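Local coordinates for 3-methylornithine synthase (Methanosarcina barkeri, PDB 3T7V), which isomerises L-lysine to (3R)-3-methyl-D-ornithine by radical S-adenosylmethionine chemistry, a step in the biosynthesis of pyrrolysine, at residues Q170-R182 / I208-S222. Sequence-based numbering, arbitrary orientation.
Sequences QETYDTELYRKLR and ILTGVGNDIESTILS. With SAM (S-adenosylmethionine), chain C; SF4 (iron/sulfur cluster), chain B.
Glu171, in the loop after strand 163-167, meets Leu209 on the neighbouring parallel strand 203-210 of the radical SAM TIM barrel, a worked example of one residue serving scaffold with its backbone and cofactor with its side chain. Leu209 N donates to Glu171 O at 2.9 Å, and a water donates to both that oxygen and Leu209 O. Bent at chi2 (-51°), the Glu171 chain brings OE1 to 3.4 Å from Leu209 CG and turns its carboxylate to the ribose of S-adenosylmethionine: OE1 accepts from SAM O2' at 2.7 Å and OE2 from SAM O3'. Arg182 grips OE2 side-on through NE and NH2, the oxygen lying in the guanidinium plane, while NH2 also reaches SAM O, which ligates one iron of the cluster. A glutamine here would probably leave Arg182 without its charged mate and one of the two ribose hydroxyls without its acceptor. Farther from the cofactor, Leu181 CD2 and Val212 CG2 touch tip to tip at 3.8 Å, and Leu177 CD2 adds an apolar contact with Val212 CG1. The Asp174 carboxylate is shared: OD1 caps its own helix through weak bonds, whereas OD2 takes the Ser218 hydroxyl at 2.9 Å on its anti lone pair. A second water joins Thr172, Ser218 and Ser222 through their hydroxyls, and Ser222 OG accepts a nearly straight bond from Tyr173 N (2.9 Å, 165°).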
loop_
_atom_site.group_PDB
_atom_site.type_symbol
_atom_site.label_atom_id
_atom_site.label_comp_id
_atom_site.label_asym_id
_atom_site.label_seq_id
_atom_site.Cartn_x
_atom_site.Cartn_y
_atom_site.Cartn_z
ATOM N N GLN A 170 8.443 3.859 -3.397
ATOM C CA GLN A 170 9.484 4.897 -3.577
ATOM C C GLN A 170 9.240 6.151 -2.708
ATOM O O GLN A 170 10.198 6.904 -2.431
ATOM C CB GLN A 170 9.516 5.353 -5.022
ATOM C CG GLN A 170 10.879 5.973 -5.399
ATOM C CD GLN A 170 12.026 5.000 -5.461
ATOM O OE1 GLN A 170 11.830 3.809 -5.611
ATOM N NE2 GLN A 170 13.258 5.525 -5.424
ATOM N N GLU A 171 7.963 6.374 -2.298
ATOM C CA GLU A 171 7.536 7.579 -1.481
ATOM C C GLU A 171 7.432 8.846 -2.334
ATOM O O GLU A 171 6.421 9.557 -2.321
ATOM C CB GLU A 171 8.391 7.928 -0.265
ATOM C CG GLU A 171 8.853 6.795 0.598
ATOM C CD GLU A 171 7.753 5.889 1.006
ATOM O OE1 GLU A 171 6.505 6.188 0.980
ATOM O OE2 GLU A 171 8.106 4.762 1.363
ATOM N N THR A 172 8.479 9.095 -3.096
ATOM C CA THR A 172 8.488 10.238 -4.029
ATOM C C THR A 172 9.538 9.943 -5.099
ATOM O O THR A 172 10.614 9.406 -4.793
ATOM C CB THR A 172 8.829 11.541 -3.276
ATOM O OG1 THR A 172 8.886 12.608 -4.194
ATOM C CG2 THR A 172 10.158 11.466 -2.528
ATOM N N TYR A 173 9.314 10.438 -6.298
ATOM C CA TYR A 173 10.361 10.492 -7.313
ATOM C C TYR A 173 11.031 11.867 -7.466
ATOM O O TYR A 173 11.867 12.061 -8.376
ATOM C CB TYR A 173 9.810 10.073 -8.706
ATOM C CG TYR A 173 9.589 8.582 -8.757
ATOM C CD1 TYR A 173 8.469 7.986 -8.156
ATOM C CD2 TYR A 173 10.513 7.783 -9.381
ATOM C CE1 TYR A 173 8.319 6.562 -8.138
ATOM C CE2 TYR A 173 10.361 6.379 -9.408
ATOM C CZ TYR A 173 9.277 5.805 -8.795
ATOM O OH TYR A 173 9.170 4.435 -8.793
ATOM N N ASP A 174 10.692 12.784 -6.560
ATOM C CA ASP A 174 11.368 14.076 -6.514
ATOM C C ASP A 174 12.622 13.869 -5.678
ATOM O O ASP A 174 12.547 13.583 -4.480
ATOM C CB ASP A 174 10.376 15.020 -5.799
ATOM C CG ASP A 174 10.918 16.374 -5.523
ATOM O OD1 ASP A 174 12.129 16.611 -5.657
ATOM O OD2 ASP A 174 10.000 17.250 -5.185
ATOM N N THR A 175 13.798 13.932 -6.312
ATOM C CA THR A 175 15.030 13.566 -5.635
ATOM C C THR A 175 15.372 14.438 -4.431
ATOM O O THR A 175 15.828 13.878 -3.350
ATOM C CB THR A 175 16.169 13.418 -6.660
ATOM O OG1 THR A 175 16.163 14.559 -7.523
ATOM C CG2 THR A 175 15.827 12.228 -7.505
ATOM N N GLU A 176 14.968 15.714 -4.550
ATOM C CA GLU A 176 15.195 16.698 -3.476
ATOM C C GLU A 176 14.386 16.286 -2.233
ATOM O O GLU A 176 14.797 16.450 -1.078
ATOM C CB GLU A 176 14.731 18.106 -3.930
ATOM C CG GLU A 176 15.158 18.565 -5.317
ATOM C CD GLU A 176 16.595 19.039 -5.348
ATOM O OE1 GLU A 176 16.831 20.217 -5.717
ATOM O OE2 GLU A 176 17.483 18.227 -5.003
ATOM N N LEU A 177 13.184 15.743 -2.451
ATOM C CA LEU A 177 12.412 15.312 -1.314
ATOM C C LEU A 177 12.783 13.915 -0.818
ATOM O O LEU A 177 12.797 13.667 0.402
ATOM C CB LEU A 177 10.955 15.394 -1.725
ATOM C CG LEU A 177 9.936 15.006 -0.696
ATOM C CD1 LEU A 177 10.012 15.827 0.639
ATOM C CD2 LEU A 177 8.498 15.055 -1.279
ATOM N N TYR A 178 13.059 13.003 -1.735
ATOM C CA TYR A 178 13.355 11.616 -1.327
ATOM C C TYR A 178 14.515 11.605 -0.312
ATOM O O TYR A 178 14.402 10.883 0.714
ATOM C CB TYR A 178 13.741 10.826 -2.573
ATOM C CG TYR A 178 14.077 9.366 -2.260
ATOM C CD1 TYR A 178 15.380 8.994 -1.972
ATOM C CD2 TYR A 178 13.080 8.397 -2.320
ATOM C CE1 TYR A 178 15.725 7.640 -1.732
ATOM C CE2 TYR A 178 13.373 7.063 -2.099
ATOM C CZ TYR A 178 14.704 6.707 -1.764
ATOM O OH TYR A 178 14.989 5.312 -1.650
ATOM N N ARG A 179 15.588 12.350 -0.552
ATOM C CA ARG A 179 16.698 12.266 0.387
ATOM C C ARG A 179 16.375 12.803 1.800
ATOM O O ARG A 179 17.095 12.432 2.748
ATOM C CB ARG A 179 17.876 13.118 -0.170
ATOM C CG ARG A 179 17.546 14.588 -0.329
ATOM C CD ARG A 179 18.620 15.294 -1.217
ATOM N NE ARG A 179 19.945 15.236 -0.564
ATOM C CZ ARG A 179 20.346 16.107 0.393
ATOM N NH1 ARG A 179 19.506 17.051 0.852
ATOM N NH2 ARG A 179 21.587 16.051 0.917
ATOM N N LYS A 180 15.304 13.622 1.956
ATOM C CA LYS A 180 14.877 14.074 3.284
ATOM C C LYS A 180 13.974 13.103 3.990
ATOM O O LYS A 180 13.753 13.238 5.206
ATOM C CB LYS A 180 14.026 15.414 3.151
ATOM C CG LYS A 180 14.781 16.538 2.451
ATOM C CD LYS A 180 13.890 17.849 2.408
ATOM C CE LYS A 180 14.364 18.934 1.523
ATOM N NZ LYS A 180 13.390 19.932 2.030
ATOM N N LEU A 181 13.400 12.177 3.209
ATOM C CA LEU A 181 12.429 11.192 3.714
ATOM C C LEU A 181 13.102 9.849 3.996
ATOM O O LEU A 181 13.208 9.435 5.158
ATOM C CB LEU A 181 11.263 11.010 2.706
ATOM C CG LEU A 181 10.413 12.276 2.479
ATOM C CD1 LEU A 181 9.313 11.987 1.440
ATOM C CD2 LEU A 181 9.911 12.869 3.796
ATOM N N ARG A 182 13.553 9.185 2.952
ATOM C CA ARG A 182 14.251 7.880 3.097
ATOM C C ARG A 182 15.726 8.146 3.305
ATOM O O ARG A 182 16.578 7.863 2.428
ATOM C CB ARG A 182 13.971 6.942 1.912
ATOM C CG ARG A 182 12.548 6.340 2.112
ATOM C CD ARG A 182 12.321 5.148 1.166
ATOM N NE ARG A 182 11.081 4.444 1.529
ATOM C CZ ARG A 182 11.001 3.593 2.558
ATOM N NH1 ARG A 182 12.083 3.106 3.140
ATOM N NH2 ARG A 182 9.842 3.072 2.897
ATOM N N ILE A 208 3.413 6.313 -3.358
ATOM C CA ILE A 208 3.853 7.670 -2.970
ATOM C C ILE A 208 3.178 8.187 -1.738
ATOM O O ILE A 208 2.102 7.686 -1.330
ATOM C CB ILE A 208 3.751 8.560 -4.183
ATOM C CG1 ILE A 208 2.303 8.722 -4.521
ATOM C CG2 ILE A 208 4.769 8.060 -5.267
ATOM C CD1 ILE A 208 2.073 9.644 -5.791
ATOM N N LEU A 209 3.853 9.085 -1.028
ATOM C CA LEU A 209 3.305 9.744 0.116
ATOM C C LEU A 209 2.833 11.108 -0.272
ATOM O O LEU A 209 3.492 11.803 -1.051
ATOM C CB LEU A 209 4.385 9.879 1.139
ATOM C CG LEU A 209 4.666 8.862 2.101
ATOM C CD1 LEU A 209 5.734 9.389 3.115
ATOM C CD2 LEU A 209 3.444 8.567 2.955
ATOM N N THR A 210 1.670 11.519 0.247
ATOM C CA THR A 210 1.200 12.889 0.054
ATOM C C THR A 210 1.051 13.530 1.385
ATOM O O THR A 210 0.969 12.852 2.377
ATOM C CB THR A 210 -0.093 12.968 -0.812
ATOM O OG1 THR A 210 -0.288 14.351 -1.158
ATOM C CG2 THR A 210 -1.318 12.484 -0.112
ATOM N N GLY A 211 1.031 14.861 1.412
ATOM C CA GLY A 211 0.944 15.570 2.686
ATOM C C GLY A 211 2.263 15.709 3.374
ATOM O O GLY A 211 2.305 15.919 4.586
ATOM N N VAL A 212 3.358 15.540 2.613
ATOM C CA VAL A 212 4.678 15.446 3.224
ATOM C C VAL A 212 5.572 16.534 2.623
ATOM O O VAL A 212 6.799 16.416 2.632
ATOM C CB VAL A 212 5.244 13.970 3.053
ATOM C CG1 VAL A 212 5.644 13.760 1.571
ATOM C CG2 VAL A 212 6.228 13.558 4.182
ATOM N N GLY A 213 4.957 17.576 2.060
ATOM C CA GLY A 213 5.679 18.746 1.526
ATOM C C GLY A 213 5.786 18.660 0.010
ATOM O O GLY A 213 6.495 19.481 -0.605
ATOM N N ASN A 214 5.150 17.645 -0.586
ATOM C CA ASN A 214 5.040 17.587 -2.047
ATOM C C ASN A 214 4.001 18.573 -2.554
ATOM O O ASN A 214 2.858 18.603 -2.110
ATOM C CB ASN A 214 4.607 16.157 -2.461
ATOM C CG ASN A 214 3.333 15.688 -1.762
ATOM O OD1 ASN A 214 3.264 15.711 -0.506
ATOM N ND2 ASN A 214 2.310 15.274 -2.525
ATOM N N ASP A 215 4.417 19.425 -3.449
ATOM C CA ASP A 215 3.453 20.290 -4.153
ATOM C C ASP A 215 2.907 19.639 -5.410
ATOM O O ASP A 215 3.233 18.465 -5.701
ATOM C CB ASP A 215 4.108 21.708 -4.427
ATOM C CG ASP A 215 5.262 21.697 -5.495
ATOM O OD1 ASP A 215 5.795 20.614 -5.936
ATOM O OD2 ASP A 215 5.679 22.838 -5.971
ATOM N N ILE A 216 2.146 20.354 -6.220
ATOM C CA ILE A 216 1.612 19.731 -7.455
ATOM C C ILE A 216 2.734 19.246 -8.326
ATOM O O ILE A 216 2.623 18.125 -8.841
ATOM C CB ILE A 216 0.677 20.705 -8.196
ATOM C CG1 ILE A 216 -0.598 20.856 -7.432
ATOM C CG2 ILE A 216 0.443 20.320 -9.662
ATOM C CD1 ILE A 216 -1.524 21.970 -7.934
ATOM N N GLU A 217 3.770 20.057 -8.547
ATOM C CA GLU A 217 4.846 19.620 -9.493
ATOM C C GLU A 217 5.548 18.346 -8.967
ATOM O O GLU A 217 5.886 17.467 -9.772
ATOM C CB GLU A 217 5.803 20.792 -9.755
ATOM C CG GLU A 217 5.075 21.830 -10.635
ATOM C CD GLU A 217 6.034 22.932 -11.097
ATOM O OE1 GLU A 217 6.966 23.318 -10.276
ATOM O OE2 GLU A 217 5.824 23.348 -12.260
ATOM N N SER A 218 5.809 18.310 -7.662
ATOM C CA SER A 218 6.494 17.119 -7.072
ATOM C C SER A 218 5.609 15.897 -7.256
ATOM O O SER A 218 6.117 14.808 -7.610
ATOM C CB SER A 218 6.634 17.426 -5.574
ATOM O OG SER A 218 7.238 16.395 -4.874
ATOM N N THR A 219 4.310 16.059 -7.076
ATOM C CA THR A 219 3.367 14.965 -7.231
ATOM C C THR A 219 3.340 14.483 -8.675
ATOM O O THR A 219 3.264 13.258 -8.904
ATOM C CB THR A 219 1.986 15.431 -6.759
ATOM O OG1 THR A 219 2.107 15.851 -5.379
ATOM C CG2 THR A 219 0.964 14.280 -6.885
ATOM N N ILE A 220 3.324 15.406 -9.651
ATOM C CA ILE A 220 3.386 14.956 -11.062
ATOM C C ILE A 220 4.644 14.170 -11.354
ATOM O O ILE A 220 4.568 13.140 -12.033
ATOM C CB ILE A 220 3.233 16.182 -11.978
ATOM C CG1 ILE A 220 1.840 16.728 -11.724
ATOM C CG2 ILE A 220 3.433 15.768 -13.418
ATOM C CD1 ILE A 220 1.602 18.002 -12.545
ATOM N N LEU A 221 5.810 14.638 -10.838
ATOM C CA LEU A 221 7.081 13.925 -11.033
ATOM C C LEU A 221 6.919 12.506 -10.454
ATOM O O LEU A 221 7.312 11.531 -11.088
ATOM C CB LEU A 221 8.223 14.599 -10.288
ATOM C CG LEU A 221 8.931 15.877 -10.748
ATOM C CD1 LEU A 221 10.087 16.217 -9.778
ATOM C CD2 LEU A 221 9.479 15.532 -12.135
ATOM N N SER A 222 6.231 12.397 -9.334
ATOM C CA SER A 222 6.068 11.063 -8.723
ATOM C C SER A 222 5.087 10.185 -9.450
ATOM O O SER A 222 5.336 8.982 -9.621
ATOM C CB SER A 222 5.653 11.203 -7.281
ATOM O OG SER A 222 6.736 11.776 -6.572
HETATM N N SAM C . 10.261 -1.243 6.080
HETATM C CA SAM C . 9.827 -1.538 4.796
HETATM C C SAM C . 9.834 -0.397 3.861
HETATM O O SAM C . 10.127 0.745 4.272
HETATM O OXT SAM C . 9.652 -0.662 2.621
HETATM C CB SAM C . 8.475 -1.686 4.719
HETATM C CG SAM C . 7.538 -0.815 5.452
HETATM S SD SAM C . 6.276 -0.049 4.348
HETATM C CE SAM C . 4.789 -0.781 4.977
HETATM C "C5'" SAM C . 6.167 1.587 5.040
HETATM C "C4'" SAM C . 5.730 2.490 4.154
HETATM O "O4'" SAM C . 4.550 2.783 5.136
HETATM C "C3'" SAM C . 6.540 3.494 3.837
HETATM O "O3'" SAM C . 6.764 2.983 2.515
HETATM C "C2'" SAM C . 5.373 4.487 3.744
HETATM O "O2'" SAM C . 4.838 4.645 2.389
HETATM C "C1'" SAM C . 4.255 4.126 4.738
HETATM N N9 SAM C . 4.411 4.942 5.998
HETATM C C8 SAM C . 5.362 4.879 6.978
HETATM N N7 SAM C . 5.128 5.827 7.873
HETATM C C5 SAM C . 4.001 6.508 7.474
HETATM C C6 SAM C . 3.342 7.638 7.982
HETATM N N6 SAM C . 3.744 8.274 9.083
HETATM N N1 SAM C . 2.220 8.049 7.372
HETATM C C2 SAM C . 1.765 7.448 6.232
HETATM N N3 SAM C . 2.442 6.428 5.650
HETATM C C4 SAM C . 3.550 5.955 6.304
HETATM FE FE1 SF4 B . 10.232 0.910 6.447
HETATM FE FE2 SF4 B . 12.015 1.269 8.562
HETATM FE FE3 SF4 B . 9.756 2.690 8.597
HETATM FE FE4 SF4 B . 11.648 3.301 6.855
HETATM S S1 SF4 B . 11.869 3.427 9.103
HETATM S S2 SF4 B . 9.432 3.090 6.405
HETATM S S3 SF4 B . 12.536 1.313 6.308
HETATM S S4 SF4 B . 9.890 0.467 8.774
HETATM O O HOH W 1 5.422 12.232 -2.690
HETATM O O HOH W 2 6.406 13.709 -4.566
#